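Local structure of cytoplasmic protein (Cryptococcus neoformans var. grubii serotype A, 7LPO) at residues P516-I522 with L566-W571; V37-L43 with Y96-V102. The protein probably hydrolyses steryl beta-glucosides, splitting the glucose from the sterol, as a glycosidase of family 5. One frame throughout, in Å; residues are numbered along the deposited sequence.

From the N terminus, strand 35-43 comes first, and contact 2 closes the loop of 52 residues that leads through helix 83-93 to strand 98-104. Contact 1 closes a separate, later loop of 43 residues, from strand 518-522 through helix 547-559 to strand 567-570. The two follow in series, neither nesting nor crossing, yet their centres lie only about 8 Å apart. The reason is that the last of these four strands, 567-570, runs parallel beside the first, 35-43. Asn567 OD1 accepts from Leu38 N, and Ile570 O probably accepts from Asn42 N. Contacts 1 and 2 thus flank the seam where the two ends of the TIM barrel meet.

Contact 1: P516-I522 with L566-W571; sequences PTLVGEI and LNYAIW
Val519 and Tyr568 sit at the centre of a short parallel pairing. Val519 N donates to Asn567 O (2.8 Å) and Ala569 N to Val519 O (2.9 Å), so Val519 is held through both its backbone polar atoms. The chain turns a corner at Gly520, and pairing resumes when Trp571 N donates to Ile522 O at 2.7 Å. Asn567 adds a side-chain bond: with its CG beside the backbone N (chi1 -50°), its ND2 reaches Thr517 O at 3.0 Å from above the carbonyl plane, while OD1 accepts from Leu38 N.

On one face Leu518 lies across Asn567, nearly perpendicular, its CG 3.6 Å from the aliphatic CB of Asn567, whose amide turns to those backbone partners. On the other face Val519 CB meets Tyr568 CB, Val519 CG2 meets Leu566 CD1, and Val519 and Leu566 both touch Leu501 of helix 490-512.

Glu521 runs alongside Trp571 in the same direction. The carboxylate is turned 25° from the ring plane, and OE1 rides 3.7 Å above one face of the indole, toward its rim. Arg100 NH1 forms a salt bridge with OE2, and Tyr454 OH and the Tris amine both hydrogen-bond to OE1. The chemistry points to a carboxylate whose rotation is restrained by its bonds, facing a pocket that takes up Tris, consistent with the strand-seven nucleophile position of family 5 glycosidases.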
loop_
_atom_site.group_PDB
_atom_site.type_symbol
_atom_site.label_atom_id
_atom_site.label_comp_id
_atom_site.label_asym_id
_atom_site.label_seq_id
_atom_site.Cartn_x
_atom_site.Cartn_y
_atom_site.Cartn_z
ATOM N N PRO A 516 -13.712 8.841 -8.402
ATOM C CA PRO A 516 -13.597 8.617 -6.957
ATOM C C PRO A 516 -12.144 8.599 -6.510
ATOM O O PRO A 516 -11.215 8.476 -7.309
ATOM C CB PRO A 516 -14.258 7.251 -6.741
ATOM C CG PRO A 516 -14.982 6.940 -8.037
ATOM C CD PRO A 516 -14.225 7.665 -9.115
ATOM N N THR A 517 -11.965 8.738 -5.201
ATOM C CA THR A 517 -10.677 8.567 -4.548
ATOM C C THR A 517 -10.804 7.481 -3.487
ATOM O O THR A 517 -11.798 7.433 -2.753
ATOM C CB THR A 517 -10.191 9.861 -3.896
ATOM O OG1 THR A 517 -10.158 10.917 -4.863
ATOM C CG2 THR A 517 -8.795 9.656 -3.307
ATOM N N LEU A 518 -9.796 6.614 -3.401
ATOM C CA LEU A 518 -9.765 5.568 -2.389
ATOM C C LEU A 518 -8.364 5.528 -1.813
ATOM O O LEU A 518 -7.390 5.432 -2.562
ATOM C CB LEU A 518 -10.158 4.223 -2.990
ATOM C CG LEU A 518 -10.275 2.999 -2.084
ATOM C CD1 LEU A 518 -11.111 1.916 -2.759
ATOM C CD2 LEU A 518 -8.909 2.460 -1.754
ATOM N N VAL A 519 -8.256 5.626 -0.490
ATOM C CA VAL A 519 -6.947 5.617 0.156
ATOM C C VAL A 519 -6.531 4.155 0.272
ATOM O O VAL A 519 -6.964 3.439 1.179
ATOM C CB VAL A 519 -6.962 6.317 1.515
ATOM C CG1 VAL A 519 -5.578 6.266 2.128
ATOM C CG2 VAL A 519 -7.439 7.765 1.371
ATOM N N GLY A 520 -5.687 3.704 -0.657
ATOM C CA GLY A 520 -5.400 2.283 -0.766
ATOM C C GLY A 520 -4.650 1.702 0.411
ATOM O O GLY A 520 -4.716 0.489 0.638
ATOM N N GLU A 521 -3.901 2.523 1.130
ATOM C CA GLU A 521 -3.255 2.108 2.365
ATOM C C GLU A 521 -3.303 3.246 3.371
ATOM O O GLU A 521 -3.017 4.398 3.031
ATOM C CB GLU A 521 -1.789 1.715 2.156
ATOM C CG GLU A 521 -1.544 0.535 1.261
ATOM C CD GLU A 521 -0.073 0.107 1.269
ATOM O OE1 GLU A 521 0.672 0.520 2.194
ATOM O OE2 GLU A 521 0.334 -0.626 0.341
ATOM N N ILE A 522 -3.631 2.907 4.614
ATOM C CA ILE A 522 -3.567 3.839 5.736
ATOM C C ILE A 522 -3.562 2.999 7.002
ATOM O O ILE A 522 -4.220 1.955 7.062
ATOM C CB ILE A 522 -4.738 4.853 5.705
ATOM C CG1 ILE A 522 -4.669 5.807 6.905
ATOM C CG2 ILE A 522 -6.084 4.151 5.684
ATOM C CD1 ILE A 522 -5.501 7.057 6.730
ATOM N N LEU A 566 -14.147 9.485 2.599
ATOM C CA LEU A 566 -13.321 8.743 1.662
ATOM C C LEU A 566 -13.532 7.233 1.741
ATOM O O LEU A 566 -13.929 6.678 2.771
ATOM C CB LEU A 566 -11.842 9.044 1.911
ATOM C CG LEU A 566 -11.263 10.312 1.288
ATOM C CD1 LEU A 566 -9.937 10.657 1.961
ATOM C CD2 LEU A 566 -11.081 10.134 -0.209
ATOM N N ASN A 567 -13.269 6.580 0.613
ATOM C CA ASN A 567 -13.053 5.147 0.573
ATOM C C ASN A 567 -11.633 4.843 1.045
ATOM O O ASN A 567 -10.710 5.648 0.859
ATOM C CB ASN A 567 -13.259 4.620 -0.850
ATOM C CG ASN A 567 -14.560 5.096 -1.473
ATOM O OD1 ASN A 567 -15.652 4.687 -1.074
ATOM N ND2 ASN A 567 -14.447 5.965 -2.463
ATOM N N TYR A 568 -11.449 3.681 1.671
ATOM C CA TYR A 568 -10.084 3.354 2.058
ATOM C C TYR A 568 -9.927 1.889 2.427
ATOM O O TYR A 568 -10.898 1.179 2.690
ATOM C CB TYR A 568 -9.608 4.226 3.227
ATOM C CG TYR A 568 -10.452 4.149 4.490
ATOM C CD1 TYR A 568 -10.343 3.075 5.361
ATOM C CD2 TYR A 568 -11.341 5.156 4.815
ATOM C CE1 TYR A 568 -11.095 3.006 6.513
ATOM C CE2 TYR A 568 -12.095 5.099 5.984
ATOM C CZ TYR A 568 -11.967 4.022 6.819
ATOM O OH TYR A 568 -12.718 3.960 7.968
ATOM N N ALA A 569 -8.666 1.457 2.421
ATOM C CA ALA A 569 -8.254 0.118 2.822
ATOM C C ALA A 569 -7.168 0.281 3.877
ATOM O O ALA A 569 -6.081 0.792 3.584
ATOM C CB ALA A 569 -7.746 -0.698 1.629
ATOM N N ILE A 570 -7.478 -0.142 5.100
ATOM C CA ILE A 570 -6.518 -0.086 6.191
ATOM C C ILE A 570 -5.391 -1.088 5.960
ATOM O O ILE A 570 -5.626 -2.247 5.593
ATOM C CB ILE A 570 -7.229 -0.370 7.525
ATOM C CG1 ILE A 570 -8.336 0.658 7.781
ATOM C CG2 ILE A 570 -6.210 -0.404 8.642
ATOM C CD1 ILE A 570 -9.229 0.305 8.970
ATOM N N TRP A 571 -4.156 -0.647 6.184
ATOM C CA TRP A 571 -2.999 -1.536 6.252
ATOM C C TRP A 571 -2.740 -1.866 7.721
ATOM O O TRP A 571 -2.418 -0.964 8.500
ATOM C CB TRP A 571 -1.751 -0.892 5.627
ATOM C CG TRP A 571 -0.621 -1.880 5.539
ATOM C CD1 TRP A 571 0.294 -2.174 6.507
ATOM C CD2 TRP A 571 -0.327 -2.746 4.433
ATOM N NE1 TRP A 571 1.134 -3.178 6.078
ATOM C CE2 TRP A 571 0.775 -3.547 4.809
ATOM C CE3 TRP A 571 -0.889 -2.923 3.168
ATOM C CZ2 TRP A 571 1.334 -4.498 3.955
ATOM C CZ3 TRP A 571 -0.342 -3.869 2.322
ATOM C CH2 TRP A 571 0.759 -4.647 2.718
#

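Contact 2: V37-L43 with Y96-V102; sequences VLRGVNL and YNLLRYV
Strands 39-43 and 98-102 run parallel, 13° apart with axes 4.7 Å from each other, and bring Val41 beside Leu99 and Asn42 beside Arg100. Val41 O accepts from Arg100 N, Leu43 N donates to Arg100 O, and Val102 N to Leu43 O; a water donates to both Leu43 O and Val102 O where strand 35-43 ends.

At the other end Asn97 extends the pairing with its side chain. Its CG is tucked between the backbone N and the carbonyl carbon (chi1 54°), which brings OD1 round to accept from Arg39 N at 2.9 Å, in the carbonyl plane. Its own backbone N donates to Arg39 O at 2.9 Å, so one asparagine serves both backbone polar atoms of Arg39. Next to it, Gly40 CA comes within 3.1 Å of Leu98 O, where a side chain would collide with that carbonyl. Gly40 C lies over one face of the Tyr96 ring. Val41 CG1 packs against Tyr96 CE2 at 3.6 Å, while its other methyl, CG2, lies 3.8 Å from Leu99 CD2. Leu43 CD2 continues this apolar row against Leu99 CD1 (4.2 Å).

On the opposite face Asn42 and Arg100 run alongside each other. Arg100 is extended from CG to NE, and NH1 donates in the guanidinium plane to Asn42 OD1 at a short 2.6 Å; the amide stands 75° to that plane. Arg100 also bridges to Asp267 through NE and to Glu521 through NH1. Asn42, itself held through ND2 by Gly520 O, probably steadies the arginine that in turn holds Glu521. These are the first two parallel strands of a TIM barrel, with aliphatic and aromatic groups on one face and, on the other, a polar cluster beside the pocket at the C-terminal ends of the strands, as in family 5 glycosidases.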
loop_
_atom_site.group_PDB
_atom_site.type_symbol
_atom_site.label_atom_id
_atom_site.label_comp_id
_atom_site.label_asym_id
_atom_site.label_seq_id
_atom_site.Cartn_x
_atom_site.Cartn_y
_atom_site.Cartn_z
ATOM N N VAL A 37 -19.761 3.937 -0.433
ATOM C CA VAL A 37 -18.501 4.120 0.277
ATOM C C VAL A 37 -17.922 2.740 0.546
ATOM O O VAL A 37 -18.582 1.895 1.167
ATOM C CB VAL A 37 -18.672 4.904 1.586
ATOM C CG1 VAL A 37 -17.337 4.942 2.360
ATOM C CG2 VAL A 37 -19.176 6.316 1.311
ATOM N N LEU A 38 -16.697 2.508 0.072
ATOM C CA LEU A 38 -16.032 1.220 0.206
ATOM C C LEU A 38 -14.928 1.338 1.246
ATOM O O LEU A 38 -14.006 2.148 1.093
ATOM C CB LEU A 38 -15.455 0.748 -1.129
ATOM C CG LEU A 38 -16.480 0.507 -2.236
ATOM C CD1 LEU A 38 -15.728 0.194 -3.534
ATOM C CD2 LEU A 38 -17.443 -0.617 -1.880
ATOM N N ARG A 39 -15.013 0.510 2.282
ATOM C CA ARG A 39 -14.070 0.544 3.384
ATOM C C ARG A 39 -13.717 -0.875 3.783
ATOM O O ARG A 39 -14.588 -1.746 3.877
ATOM C CB ARG A 39 -14.645 1.310 4.577
ATOM C CG ARG A 39 -14.567 2.808 4.362
ATOM C CD ARG A 39 -15.207 3.610 5.494
ATOM N NE ARG A 39 -15.074 5.027 5.185
ATOM C CZ ARG A 39 -15.359 6.022 6.013
ATOM N NH1 ARG A 39 -15.807 5.769 7.235
ATOM N NH2 ARG A 39 -15.181 7.278 5.605
ATOM N N GLY A 40 -12.432 -1.092 4.025
ATOM C CA GLY A 40 -11.972 -2.411 4.371
ATOM C C GLY A 40 -10.507 -2.426 4.735
ATOM O O GLY A 40 -10.005 -1.463 5.325
ATOM N N VAL A 41 -9.816 -3.512 4.379
ATOM C CA VAL A 41 -8.446 -3.752 4.811
ATOM C C VAL A 41 -7.638 -4.306 3.648
ATOM O O VAL A 41 -8.181 -4.836 2.674
ATOM C CB VAL A 41 -8.388 -4.734 6.000
ATOM C CG1 VAL A 41 -9.268 -4.245 7.118
ATOM C CG2 VAL A 41 -8.855 -6.139 5.553
ATOM N N ASN A 42 -6.321 -4.155 3.758
ATOM C CA ASN A 42 -5.394 -4.882 2.903
ATOM C C ASN A 42 -5.235 -6.292 3.451
ATOM O O ASN A 42 -4.955 -6.475 4.640
ATOM C CB ASN A 42 -4.040 -4.183 2.856
ATOM C CG ASN A 42 -4.063 -2.926 2.012
ATOM O OD1 ASN A 42 -3.598 -2.921 0.868
ATOM N ND2 ASN A 42 -4.625 -1.858 2.564
ATOM N N LEU A 43 -5.399 -7.283 2.577
ATOM C CA LEU A 43 -5.324 -8.700 2.924
ATOM C C LEU A 43 -4.425 -9.367 1.885
ATOM O O LEU A 43 -4.885 -9.666 0.777
ATOM C CB LEU A 43 -6.720 -9.312 2.940
ATOM C CG LEU A 43 -6.884 -10.770 3.367
ATOM C CD1 LEU A 43 -6.975 -10.881 4.871
ATOM C CD2 LEU A 43 -8.129 -11.362 2.700
ATOM N N TYR A 96 -16.768 -4.007 7.192
ATOM C CA TYR A 96 -15.979 -3.843 5.979
ATOM C C TYR A 96 -16.647 -4.521 4.790
ATOM O O TYR A 96 -17.262 -5.581 4.924
ATOM C CB TYR A 96 -14.578 -4.401 6.193
ATOM C CG TYR A 96 -13.812 -3.651 7.263
ATOM C CD1 TYR A 96 -13.993 -2.285 7.443
ATOM C CD2 TYR A 96 -12.905 -4.302 8.084
ATOM C CE1 TYR A 96 -13.305 -1.595 8.413
ATOM C CE2 TYR A 96 -12.209 -3.612 9.057
ATOM C CZ TYR A 96 -12.417 -2.264 9.219
ATOM O OH TYR A 96 -11.733 -1.577 10.193
ATOM N N ASN A 97 -16.552 -3.876 3.626
ATOM C CA ASN A 97 -17.058 -4.433 2.376
ATOM C C ASN A 97 -16.001 -4.422 1.278
ATOM O O ASN A 97 -16.340 -4.617 0.102
ATOM C CB ASN A 97 -18.298 -3.666 1.909
ATOM C CG ASN A 97 -18.054 -2.163 1.814
ATOM O OD1 ASN A 97 -16.925 -1.695 1.973
ATOM N ND2 ASN A 97 -19.113 -1.403 1.551
ATOM N N LEU A 98 -14.736 -4.203 1.624
ATOM C CA LEU A 98 -13.680 -4.014 0.642
ATOM C C LEU A 98 -12.418 -4.723 1.101
ATOM O O LEU A 98 -12.097 -4.743 2.293
ATOM C CB LEU A 98 -13.385 -2.524 0.430
ATOM C CG LEU A 98 -12.194 -2.140 -0.450
ATOM C CD1 LEU A 98 -12.546 -2.305 -1.907
ATOM C CD2 LEU A 98 -11.774 -0.705 -0.153
ATOM N N LEU A 99 -11.712 -5.307 0.143
ATOM C CA LEU A 99 -10.426 -5.943 0.382
ATOM C C LEU A 99 -9.494 -5.520 -0.737
ATOM O O LEU A 99 -9.867 -5.613 -1.907
ATOM C CB LEU A 99 -10.538 -7.471 0.415
ATOM C CG LEU A 99 -11.442 -8.084 1.477
ATOM C CD1 LEU A 99 -11.653 -9.554 1.163
ATOM C CD2 LEU A 99 -10.866 -7.904 2.859
ATOM N N ARG A 100 -8.316 -5.011 -0.375
ATOM C CA ARG A 100 -7.223 -4.813 -1.317
ATOM C C ARG A 100 -6.380 -6.077 -1.244
ATOM O O ARG A 100 -5.783 -6.370 -0.202
ATOM C CB ARG A 100 -6.417 -3.569 -0.969
ATOM C CG ARG A 100 -5.303 -3.268 -1.963
ATOM C CD ARG A 100 -4.840 -1.852 -1.786
ATOM N NE ARG A 100 -3.699 -1.496 -2.622
ATOM C CZ ARG A 100 -2.438 -1.479 -2.204
ATOM N NH1 ARG A 100 -2.128 -1.831 -0.956
ATOM N NH2 ARG A 100 -1.480 -1.104 -3.038
ATOM N N TYR A 101 -6.378 -6.857 -2.324
ATOM C CA TYR A 101 -5.810 -8.198 -2.290
ATOM C C TYR A 101 -4.353 -8.162 -2.728
ATOM O O TYR A 101 -4.051 -7.793 -3.864
ATOM C CB TYR A 101 -6.609 -9.158 -3.171
ATOM C CG TYR A 101 -6.118 -10.569 -2.996
ATOM C CD1 TYR A 101 -5.024 -11.037 -3.714
ATOM C CD2 TYR A 101 -6.709 -11.421 -2.065
ATOM C CE1 TYR A 101 -4.546 -12.328 -3.529
ATOM C CE2 TYR A 101 -6.237 -12.716 -1.880
ATOM C CZ TYR A 101 -5.158 -13.159 -2.618
ATOM O OH TYR A 101 -4.677 -14.439 -2.429
ATOM N N VAL A 102 -3.468 -8.597 -1.843
ATOM C CA VAL A 102 -2.026 -8.482 -2.037
ATOM C C VAL A 102 -1.482 -9.763 -2.660
ATOM O O VAL A 102 -1.702 -10.860 -2.138
ATOM C CB VAL A 102 -1.327 -8.191 -0.698
ATOM C CG1 VAL A 102 0.177 -8.169 -0.871
ATOM C CG2 VAL A 102 -1.821 -6.882 -0.097
HETATM O O HOH W 1 -2.911 -11.562 0.027
#